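PDB 5Y2W: rubisco operon transcriptional regulator from Synechocystis sp., which probably acts as a LysR-type transcriptional repressor that coordinates carbon and nitrogen metabolism, its regulatory domain binding the metabolite 2-phosphoglycolate. Local coordinates for residues G11-A16 / E59-I64; G30-K35 / Q202-Y207; I72-Q77 / A190-K195. All coordinates share one frame; numbering follows the deposited sequence.

In the fold
Contacts 1 and 3 belong to one five-stranded mixed sheet, ordered 39-46, 11-18, 62-65, 186-192 and 74-79; contact 1 is a parallel pairing inside it, contact 3 the antiparallel pairing at one edge. They join where Tyr-63 O lies 2.8 Å from Ala-190 N, probably hydrogen-bonded. Contact 2 pairs two helices that cover the sheet, and Phe-204 CG reaches Leu-13 CD2 of contact 1 at 3.6 Å. Contact 1 lies between the other two: its centre is about 13 Å from each of theirs, which are about 20 Å apart. Bound 2-phosphoglycolate lies about 8 Å from the Ile-64 side chain and about 13 Å from that of Ala-190.

Contact 1: residues G11-A16 / E59-I64; sequences GRLRLA and EDDLYI
Arg-14 and Asp-61 meet where two neighbouring parallel strands, 11-18 and 62-65, begin to pair in the Rossmann-like sheet of the LysR effector-binding domain. The backbone ladder is regular from Ala-16 onward: its N donates to Leu-62 O at 3.0 Å in a bond of 171°, and its O accepts from Ile-64 N at 2.9 Å. One step earlier Arg-14 O takes two donors, Asp-61 N at 3.0 Å and, more weakly, Leu-62 N. Asp-61 comes just before the strand, and its side chain supplies the acceptor that a backbone carbonyl would otherwise give: OD2 receives Arg-14 N at 2.8 Å on its anti side, close to the carboxylate plane. Chi1 of -63° sets Asp-61 CG beside that residue's own backbone N and anti to its carbonyl carbon. The same OD2 also meets Arg-14 NH2 at 3.3 Å, a salt bridge with a weak hydrogen bond; it lies at the guanidinium edge, with the two planes 71° apart. Arg-12 CG sits over the centre of one guanidinium face. An alanine in place of Asp-61 would probably leave Arg-14 N without this acceptor and free the guanidinium to swing away.

Side chains divide between the two sheet faces. Leu-15 and Leu-62 lie side by side, pointing the same way, on the face covered by helix 199-211 and, around Leu-15, helix 24-35. Tyr-63 lies on the other face, under helix 48-56, and its OH accepts from Asp-60 N at 3.0 Å. The buried Asp-60 carboxylate is balanced by a salt bridge from OD2 to Arg-54 NE, and that same oxygen packs 3.4 Å from Ala-16 CB.

Contact 2: residues G30-K35 / Q202-Y207; sequences GEFIQK and QTFLDY
Phe-32 and Tyr-207 mark where the backbones come nearest, their CA atoms 7.5 Å apart, between short helical segments that run at 133° to each other with axes 11.3 Å apart. That spacing is filled by aromatic rings. Phe-32 leads from helix 24-35: its CG stands anti to the backbone N (chi1 179°), and the ring reaches the backbone of the other helix, CE1 coming 3.6 Å from Phe-204 CA. Phe-204 meets it in a T-shaped, edge-to-face pair with planes at 87°. Phe-204 CD1, on that ring's edge, is 3.7 Å above the Phe-32 plane, over the centre of the Phe-32 ring. Tyr-207 approaches obliquely, in neither a stack nor an edge-to-face pair, and its CD2 is 3.5 Å from Phe-32 CD1. One face of the tyrosine ring is overlain by Phe-32 CA, offset toward the rim.

Beyond the ring, Tyr-207 OH comes unusually close to Glu-31 CB, 3.0 Å, a tight approach that may owe something to the model. The hydroxyl has a weak hydrogen bond to Leu-28 O, one turn back on helix 24-35. Tyr-36 extends the aromatic cluster, its ring meeting Phe-32, while Phe-204 also touches Leu-15 in the sheet beneath. Ile-33, outside the cluster, packs on Leu-138 of the second subunit, so helix 24-35 faces both the core and the partner chain.

Between the two segments the chemistry is therefore aromatic and apolar: cohesion rests on ring packing, to which the tyrosine hydroxyl, a polar tip among these rings, adds a weak hydrogen bond to the Leu-28 carbonyl.

Contact 3: residues I72-Q77 / A190-K195; sequences IDLNYQ and ANLAGK
Asn-75 and Asn-191 form the hydrogen-bonded pair of this antiparallel ladder, bonding to each other through both backbone polar groups. Asn-75 N donates to Asn-191 O at 2.8 Å, and Asn-191 N returns to Asn-75 O at 3.0 Å. A third bond comes just beyond the strands, from Ala-193 N to Asp-73 O at 2.8 Å, its donor tilted 31° out of the carbonyl plane. The non-hydrogen-bonded positions add weaker polar contacts: Ala-190 CA approaches Asn-75 O at 3.1 Å in a CA-H...O contact, and Leu-74 CA does the same to Asn-191 O.

Apolar contacts lie alongside. Tyr-76 CB rests on Ala-190 CB at 3.6 Å. Tyr-76 CG stands in the crowded position between the backbone N and the carbonyl carbon (chi1 50°). The Tyr-76 ring meets that of Tyr-188 edge-to-face. Leu-192 CD2 touches two branches of the other segment, Ile-72 CG2 at 3.9 Å and Leu-74 CD2 at 4.1 Å. Ile-72 and Leu-74 also pack on Met-55, so this patch continues under helix 48-56.

A separate, doubtful approach occurs where the pairing begins, before strand 74-79: the charged Asp-73 carboxylate is tight against a methyl group, with Asp-73 CG 3.2 Å from Ala-193 CB.

The chain then turns away. Leu-192 to Lys-195 make a type II beta turn, with Gly-194 at the third position taking the positive phi (83°) usual there, and only a weak bond closing it. The whole is an antiparallel edge pairing, in which strand 74-79 closes one side of a mixed sheet, as in domains of the periplasmic-binding-protein type.

Contact 1: residues G11-A16 / E59-I64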
loop_
_atom_site.group_PDB
_atom_site.type_symbol
_atom_site.label_atom_id
_atom_site.label_comp_id
_atom_site.label_asym_id
_atom_site.label_seq_id
_atom_site.Cartn_x
_atom_site.Cartn_y
_atom_site.Cartn_z
ATOM N N GLY A 11 10.528 8.027 23.966
ATOM C CA GLY A 11 9.051 8.003 23.804
ATOM C C GLY A 11 8.558 7.392 22.487
ATOM O O GLY A 11 9.237 7.475 21.481
ATOM N N ARG A 12 7.365 6.796 22.498
ATOM C CA ARG A 12 6.725 6.279 21.283
ATOM C C ARG A 12 5.623 7.210 20.727
ATOM O O ARG A 12 4.743 7.616 21.466
ATOM C CB ARG A 12 6.095 4.923 21.566
ATOM C CG ARG A 12 5.479 4.280 20.326
ATOM C CD ARG A 12 6.525 3.802 19.310
ATOM N NE ARG A 12 7.080 2.501 19.680
ATOM C CZ ARG A 12 6.430 1.341 19.580
ATOM N NH1 ARG A 12 7.023 0.220 19.970
ATOM N NH2 ARG A 12 5.191 1.286 19.095
ATOM N N LEU A 13 5.692 7.540 19.436
ATOM C CA LEU A 13 4.614 8.255 18.717
ATOM C C LEU A 13 3.875 7.276 17.808
ATOM O O LEU A 13 4.515 6.598 17.015
ATOM C CB LEU A 13 5.215 9.350 17.856
ATOM C CG LEU A 13 4.241 10.056 16.902
ATOM C CD1 LEU A 13 3.137 10.833 17.636
ATOM C CD2 LEU A 13 5.075 10.960 16.013
ATOM N N ARG A 14 2.553 7.181 17.950
ATOM C CA ARG A 14 1.707 6.281 17.153
ATOM C C ARG A 14 0.859 7.105 16.170
ATOM O O ARG A 14 -0.061 7.830 16.579
ATOM C CB ARG A 14 0.746 5.476 18.020
ATOM C CG ARG A 14 1.381 4.295 18.718
ATOM C CD ARG A 14 0.457 3.733 19.778
ATOM N NE ARG A 14 1.231 3.323 20.945
ATOM C CZ ARG A 14 1.815 4.160 21.813
ATOM N NH1 ARG A 14 2.516 3.655 22.830
ATOM N NH2 ARG A 14 1.719 5.494 21.675
ATOM N N LEU A 15 1.176 6.962 14.886
ATOM C CA LEU A 15 0.453 7.640 13.812
ATOM C C LEU A 15 -0.350 6.647 13.020
ATOM O O LEU A 15 0.180 5.586 12.564
ATOM C CB LEU A 15 1.434 8.321 12.856
ATOM C CG LEU A 15 2.431 9.244 13.540
ATOM C CD1 LEU A 15 3.540 9.620 12.584
ATOM C CD2 LEU A 15 1.729 10.479 14.083
ATOM N N ALA A 16 -1.606 6.992 12.794
ATOM C CA ALA A 16 -2.351 6.299 11.765
ATOM C C ALA A 16 -2.684 7.293 10.644
ATOM O O ALA A 16 -3.138 8.425 10.906
ATOM C CB ALA A 16 -3.575 5.585 12.319
ATOM N N GLU A 59 -6.765 4.206 19.402
ATOM C CA GLU A 59 -5.508 3.438 19.245
ATOM C C GLU A 59 -4.237 4.270 19.076
ATOM O O GLU A 59 -3.137 3.842 19.422
ATOM C CB GLU A 59 -5.649 2.402 18.129
ATOM C CG GLU A 59 -6.732 1.374 18.439
ATOM C CD GLU A 59 -6.752 0.221 17.456
ATOM O OE1 GLU A 59 -5.712 -0.447 17.335
ATOM O OE2 GLU A 59 -7.793 -0.026 16.801
ATOM N N ASP A 60 -4.377 5.497 18.604
ATOM C CA ASP A 60 -3.206 6.267 18.205
ATOM C C ASP A 60 -3.213 7.638 18.831
ATOM O O ASP A 60 -4.239 8.116 19.329
ATOM C CB ASP A 60 -3.216 6.402 16.660
ATOM C CG ASP A 60 -3.251 5.039 15.960
ATOM O OD1 ASP A 60 -2.209 4.373 15.984
ATOM O OD2 ASP A 60 -4.320 4.620 15.455
ATOM N N ASP A 61 -2.062 8.275 18.748
ATOM C CA ASP A 61 -1.903 9.652 19.134
ATOM C C ASP A 61 -2.535 10.611 18.130
ATOM O O ASP A 61 -3.321 11.490 18.484
ATOM C CB ASP A 61 -0.406 9.924 19.244
ATOM C CG ASP A 61 0.239 9.080 20.331
ATOM O OD1 ASP A 61 -0.318 9.071 21.446
ATOM O OD2 ASP A 61 1.243 8.385 20.079
ATOM N N LEU A 62 -2.180 10.421 16.859
ATOM C CA LEU A 62 -2.666 11.268 15.799
ATOM C C LEU A 62 -3.127 10.486 14.566
ATOM O O LEU A 62 -2.661 9.379 14.278
ATOM C CB LEU A 62 -1.590 12.261 15.406
ATOM C CG LEU A 62 -1.197 13.338 16.426
ATOM C CD1 LEU A 62 0.049 14.060 15.896
ATOM C CD2 LEU A 62 -2.329 14.336 16.740
ATOM N N TYR A 63 -4.042 11.118 13.843
ATOM C CA TYR A 63 -4.658 10.544 12.691
ATOM C C TYR A 63 -4.539 11.562 11.566
ATOM O O TYR A 63 -4.757 12.770 11.746
ATOM C CB TYR A 63 -6.108 10.240 12.992
ATOM C CG TYR A 63 -6.318 9.327 14.199
ATOM C CD1 TYR A 63 -6.443 9.855 15.501
ATOM C CD2 TYR A 63 -6.394 7.942 14.047
ATOM C CE1 TYR A 63 -6.597 9.017 16.596
ATOM C CE2 TYR A 63 -6.578 7.113 15.137
ATOM C CZ TYR A 63 -6.656 7.658 16.408
ATOM O OH TYR A 63 -6.864 6.842 17.472
ATOM N N ILE A 64 -4.188 11.065 10.391
ATOM C CA ILE A 64 -4.270 11.858 9.177
ATOM C C ILE A 64 -5.376 11.342 8.257
ATOM O O ILE A 64 -5.426 10.154 7.816
ATOM C CB ILE A 64 -2.920 11.882 8.513
ATOM C CG1 ILE A 64 -1.950 12.480 9.543
ATOM C CG2 ILE A 64 -2.979 12.642 7.179
ATOM C CD1 ILE A 64 -0.721 13.153 8.978
#

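Contact 2: residues G30-K35 / Q202-Y207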
loop_
_atom_site.group_PDB
_atom_site.type_symbol
_atom_site.label_atom_id
_atom_site.label_comp_id
_atom_site.label_asym_id
_atom_site.label_seq_id
_atom_site.Cartn_x
_atom_site.Cartn_y
_atom_site.Cartn_z
ATOM N N GLY A 30 11.794 11.626 8.649
ATOM C CA GLY A 30 13.235 11.518 8.581
ATOM C C GLY A 30 13.908 12.688 9.232
ATOM O O GLY A 30 14.812 12.506 10.044
ATOM N N GLU A 31 13.479 13.891 8.875
ATOM C CA GLU A 31 14.006 15.074 9.525
ATOM C C GLU A 31 13.627 15.016 11.014
ATOM O O GLU A 31 14.472 15.202 11.894
ATOM C CB GLU A 31 13.514 16.360 8.841
ATOM C CG GLU A 31 14.271 17.643 9.263
ATOM C CD GLU A 31 15.298 18.160 8.240
ATOM O OE1 GLU A 31 15.379 17.598 7.125
ATOM O OE2 GLU A 31 16.026 19.150 8.540
ATOM N N PHE A 32 12.374 14.691 11.295
ATOM C CA PHE A 32 11.875 14.714 12.667
ATOM C C PHE A 32 12.721 13.823 13.573
ATOM O O PHE A 32 13.093 14.214 14.650
ATOM C CB PHE A 32 10.407 14.296 12.703
ATOM C CG PHE A 32 9.792 14.274 14.082
ATOM C CD1 PHE A 32 9.395 15.451 14.699
ATOM C CD2 PHE A 32 9.570 13.075 14.741
ATOM C CE1 PHE A 32 8.800 15.429 15.950
ATOM C CE2 PHE A 32 8.966 13.044 15.999
ATOM C CZ PHE A 32 8.584 14.227 16.600
ATOM N N ILE A 33 13.044 12.638 13.105
ATOM C CA ILE A 33 13.709 11.629 13.918
ATOM C C ILE A 33 15.188 11.907 14.152
ATOM O O ILE A 33 15.758 11.423 15.141
ATOM C CB ILE A 33 13.461 10.274 13.248
ATOM C CG1 ILE A 33 11.978 9.982 13.335
ATOM C CG2 ILE A 33 14.306 9.138 13.795
ATOM C CD1 ILE A 33 11.623 8.811 12.474
ATOM N N GLN A 34 15.798 12.671 13.241
ATOM C CA GLN A 34 17.158 13.158 13.428
ATOM C C GLN A 34 17.168 14.182 14.552
ATOM O O GLN A 34 18.082 14.208 15.367
ATOM C CB GLN A 34 17.665 13.837 12.183
ATOM C CG GLN A 34 17.843 12.883 11.040
ATOM C CD GLN A 34 18.111 13.606 9.753
ATOM O OE1 GLN A 34 17.579 14.693 9.515
ATOM N NE2 GLN A 34 18.943 13.015 8.909
ATOM N N LYS A 35 16.137 15.020 14.562
ATOM C CA LYS A 35 15.967 16.053 15.561
ATOM C C LYS A 35 15.662 15.493 16.952
ATOM O O LYS A 35 16.029 16.101 17.947
ATOM C CB LYS A 35 14.878 17.037 15.118
ATOM C CG LYS A 35 14.760 18.231 16.039
ATOM C CD LYS A 35 14.157 19.452 15.379
ATOM C CE LYS A 35 14.197 20.624 16.353
ATOM N NZ LYS A 35 14.564 21.902 15.680
ATOM N N GLN A 202 2.536 16.235 20.888
ATOM C CA GLN A 202 2.417 17.680 20.696
ATOM C C GLN A 202 3.618 18.171 19.899
ATOM O O GLN A 202 3.505 19.086 19.068
ATOM C CB GLN A 202 2.314 18.431 22.039
ATOM C CG GLN A 202 2.144 19.939 21.880
ATOM C CD GLN A 202 0.784 20.285 21.299
ATOM O OE1 GLN A 202 -0.231 19.773 21.750
ATOM N NE2 GLN A 202 0.763 21.133 20.289
ATOM N N THR A 203 4.780 17.585 20.143
ATOM C CA THR A 203 6.008 18.085 19.451
ATOM C C THR A 203 5.904 17.778 17.941
ATOM O O THR A 203 6.295 18.577 17.100
ATOM C CB THR A 203 7.303 17.432 20.000
ATOM O OG1 THR A 203 7.286 17.432 21.438
ATOM C CG2 THR A 203 8.535 18.129 19.487
ATOM N N PHE A 204 5.369 16.603 17.610
ATOM C CA PHE A 204 5.299 16.179 16.207
ATOM C C PHE A 204 4.332 17.076 15.448
ATOM O O PHE A 204 4.632 17.530 14.337
ATOM C CB PHE A 204 4.875 14.696 16.042
ATOM C CG PHE A 204 4.734 14.304 14.591
ATOM C CD1 PHE A 204 5.861 14.217 13.778
ATOM C CD2 PHE A 204 3.485 14.154 14.006
ATOM C CE1 PHE A 204 5.745 13.927 12.431
ATOM C CE2 PHE A 204 3.369 13.862 12.646
ATOM C CZ PHE A 204 4.505 13.748 11.867
ATOM N N LEU A 205 3.202 17.353 16.103
ATOM C CA LEU A 205 2.111 18.139 15.570
ATOM C C LEU A 205 2.570 19.513 15.169
ATOM O O LEU A 205 2.329 19.968 14.028
ATOM C CB LEU A 205 0.991 18.192 16.611
ATOM C CG LEU A 205 -0.315 18.945 16.285
ATOM C CD1 LEU A 205 -0.969 18.436 14.992
ATOM C CD2 LEU A 205 -1.311 18.831 17.451
ATOM N N ASP A 206 3.294 20.163 16.071
ATOM C CA ASP A 206 3.854 21.483 15.783
ATOM C C ASP A 206 4.890 21.372 14.698
ATOM O O ASP A 206 5.038 22.283 13.895
ATOM C CB ASP A 206 4.532 22.110 17.038
ATOM C CG ASP A 206 3.555 22.349 18.184
ATOM O OD1 ASP A 206 2.359 22.536 17.919
ATOM O OD2 ASP A 206 3.958 22.318 19.350
ATOM N N TYR A 207 5.654 20.277 14.703
ATOM C CA TYR A 207 6.665 20.065 13.652
ATOM C C TYR A 207 5.987 19.941 12.253
ATOM O O TYR A 207 6.358 20.612 11.259
ATOM C CB TYR A 207 7.543 18.834 13.980
ATOM C CG TYR A 207 8.418 18.424 12.804
ATOM C CD1 TYR A 207 9.545 19.166 12.449
ATOM C CD2 TYR A 207 8.082 17.320 12.015
ATOM C CE1 TYR A 207 10.315 18.814 11.353
ATOM C CE2 TYR A 207 8.841 16.964 10.919
ATOM C CZ TYR A 207 9.958 17.703 10.596
ATOM O OH TYR A 207 10.693 17.311 9.504
#

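Contact 3: residues I72-Q77 / A190-K195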
loop_
_atom_site.group_PDB
_atom_site.type_symbol
_atom_site.label_atom_id
_atom_site.label_comp_id
_atom_site.label_asym_id
_atom_site.label_seq_id
_atom_site.Cartn_x
_atom_site.Cartn_y
_atom_site.Cartn_z
ATOM N N ILE A 72 -17.314 10.691 15.161
ATOM C CA ILE A 72 -16.252 10.869 16.147
ATOM C C ILE A 72 -15.937 12.338 16.265
ATOM O O ILE A 72 -15.891 13.050 15.244
ATOM C CB ILE A 72 -14.988 10.093 15.778
ATOM C CG1 ILE A 72 -15.324 8.595 15.821
ATOM C CG2 ILE A 72 -13.847 10.475 16.705
ATOM C CD1 ILE A 72 -14.214 7.706 15.333
ATOM N N ASP A 73 -15.743 12.775 17.512
ATOM C CA ASP A 73 -15.494 14.179 17.824
ATOM C C ASP A 73 -14.004 14.359 17.862
ATOM O O ASP A 73 -13.341 13.770 18.673
ATOM C CB ASP A 73 -16.129 14.608 19.180
ATOM C CG ASP A 73 -15.931 16.116 19.493
ATOM O OD1 ASP A 73 -15.478 16.910 18.627
ATOM O OD2 ASP A 73 -16.238 16.518 20.631
ATOM N N LEU A 74 -13.507 15.199 16.974
ATOM C CA LEU A 74 -12.097 15.361 16.718
ATOM C C LEU A 74 -11.694 16.802 16.784
ATOM O O LEU A 74 -12.449 17.683 16.326
ATOM C CB LEU A 74 -11.813 14.931 15.271
ATOM C CG LEU A 74 -11.956 13.457 14.994
ATOM C CD1 LEU A 74 -11.785 13.161 13.504
ATOM C CD2 LEU A 74 -10.936 12.709 15.826
ATOM N N ASN A 75 -10.493 17.052 17.295
ATOM C CA ASN A 75 -9.826 18.262 16.913
ATOM C C ASN A 75 -9.009 17.989 15.629
ATOM O O ASN A 75 -8.522 16.888 15.459
ATOM C CB ASN A 75 -8.886 18.724 18.001
ATOM C CG ASN A 75 -8.530 20.177 17.844
ATOM O OD1 ASN A 75 -7.858 20.590 16.889
ATOM N ND2 ASN A 75 -9.023 20.976 18.758
ATOM N N TYR A 76 -8.833 18.999 14.766
ATOM C CA TYR A 76 -7.953 18.886 13.619
ATOM C C TYR A 76 -7.606 20.147 12.888
ATOM O O TYR A 76 -8.362 21.124 12.885
ATOM C CB TYR A 76 -8.511 17.919 12.583
ATOM C CG TYR A 76 -9.933 18.131 12.174
ATOM C CD1 TYR A 76 -10.258 18.904 11.082
ATOM C CD2 TYR A 76 -10.953 17.488 12.827
ATOM C CE1 TYR A 76 -11.585 19.038 10.666
ATOM C CE2 TYR A 76 -12.265 17.626 12.438
ATOM C CZ TYR A 76 -12.580 18.395 11.342
ATOM O OH TYR A 76 -13.906 18.531 11.002
ATOM N N GLN A 77 -6.459 20.085 12.209
ATOM C CA GLN A 77 -6.032 21.178 11.358
ATOM C C GLN A 77 -5.694 20.689 9.975
ATOM O O GLN A 77 -5.028 19.660 9.862
ATOM C CB GLN A 77 -4.764 21.808 11.911
ATOM C CG GLN A 77 -4.864 22.153 13.380
ATOM C CD GLN A 77 -3.623 22.866 13.860
ATOM O OE1 GLN A 77 -3.259 23.900 13.324
ATOM N NE2 GLN A 77 -2.942 22.284 14.840
ATOM N N ALA A 190 -5.399 15.189 13.052
ATOM C CA ALA A 190 -6.509 15.118 13.947
ATOM C C ALA A 190 -6.110 14.330 15.187
ATOM O O ALA A 190 -5.171 13.541 15.139
ATOM C CB ALA A 190 -7.700 14.455 13.262
ATOM N N ASN A 191 -6.814 14.611 16.278
ATOM C CA ASN A 191 -6.783 13.825 17.505
ATOM C C ASN A 191 -8.171 13.834 18.134
ATOM O O ASN A 191 -9.017 14.690 17.810
ATOM C CB ASN A 191 -5.785 14.399 18.479
ATOM C CG ASN A 191 -6.148 15.808 18.916
ATOM O OD1 ASN A 191 -6.778 16.001 19.942
ATOM N ND2 ASN A 191 -5.740 16.784 18.152
ATOM N N LEU A 192 -8.433 12.844 18.971
ATOM C CA LEU A 192 -9.742 12.727 19.658
ATOM C C LEU A 192 -10.001 14.051 20.399
ATOM O O LEU A 192 -9.082 14.587 21.043
ATOM C CB LEU A 192 -9.761 11.508 20.614
ATOM C CG LEU A 192 -9.687 10.083 19.973
ATOM C CD1 LEU A 192 -9.940 8.928 20.934
ATOM C CD2 LEU A 192 -10.650 9.926 18.800
ATOM N N ALA A 193 -11.197 14.624 20.237
ATOM C CA ALA A 193 -11.457 15.968 20.804
ATOM C C ALA A 193 -11.245 15.939 22.323
ATOM O O ALA A 193 -11.686 14.990 22.991
ATOM C CB ALA A 193 -12.870 16.429 20.477
ATOM N N GLY A 194 -10.533 16.931 22.853
ATOM C CA GLY A 194 -10.371 17.051 24.301
ATOM C C GLY A 194 -9.265 16.180 24.884
ATOM O O GLY A 194 -8.758 16.467 25.988
ATOM N N LYS A 195 -8.906 15.112 24.161
ATOM C CA LYS A 195 -7.713 14.316 24.453
ATOM C C LYS A 195 -6.482 15.182 24.805
ATOM O O LYS A 195 -5.992 15.994 24.003
ATOM C CB LYS A 195 -7.384 13.433 23.236
ATOM C CG LYS A 195 -6.153 12.538 23.345
ATOM C CD LYS A 195 -5.672 12.120 21.947
ATOM C CE LYS A 195 -4.508 11.125 21.976
ATOM N NZ LYS A 195 -4.809 9.889 22.773
#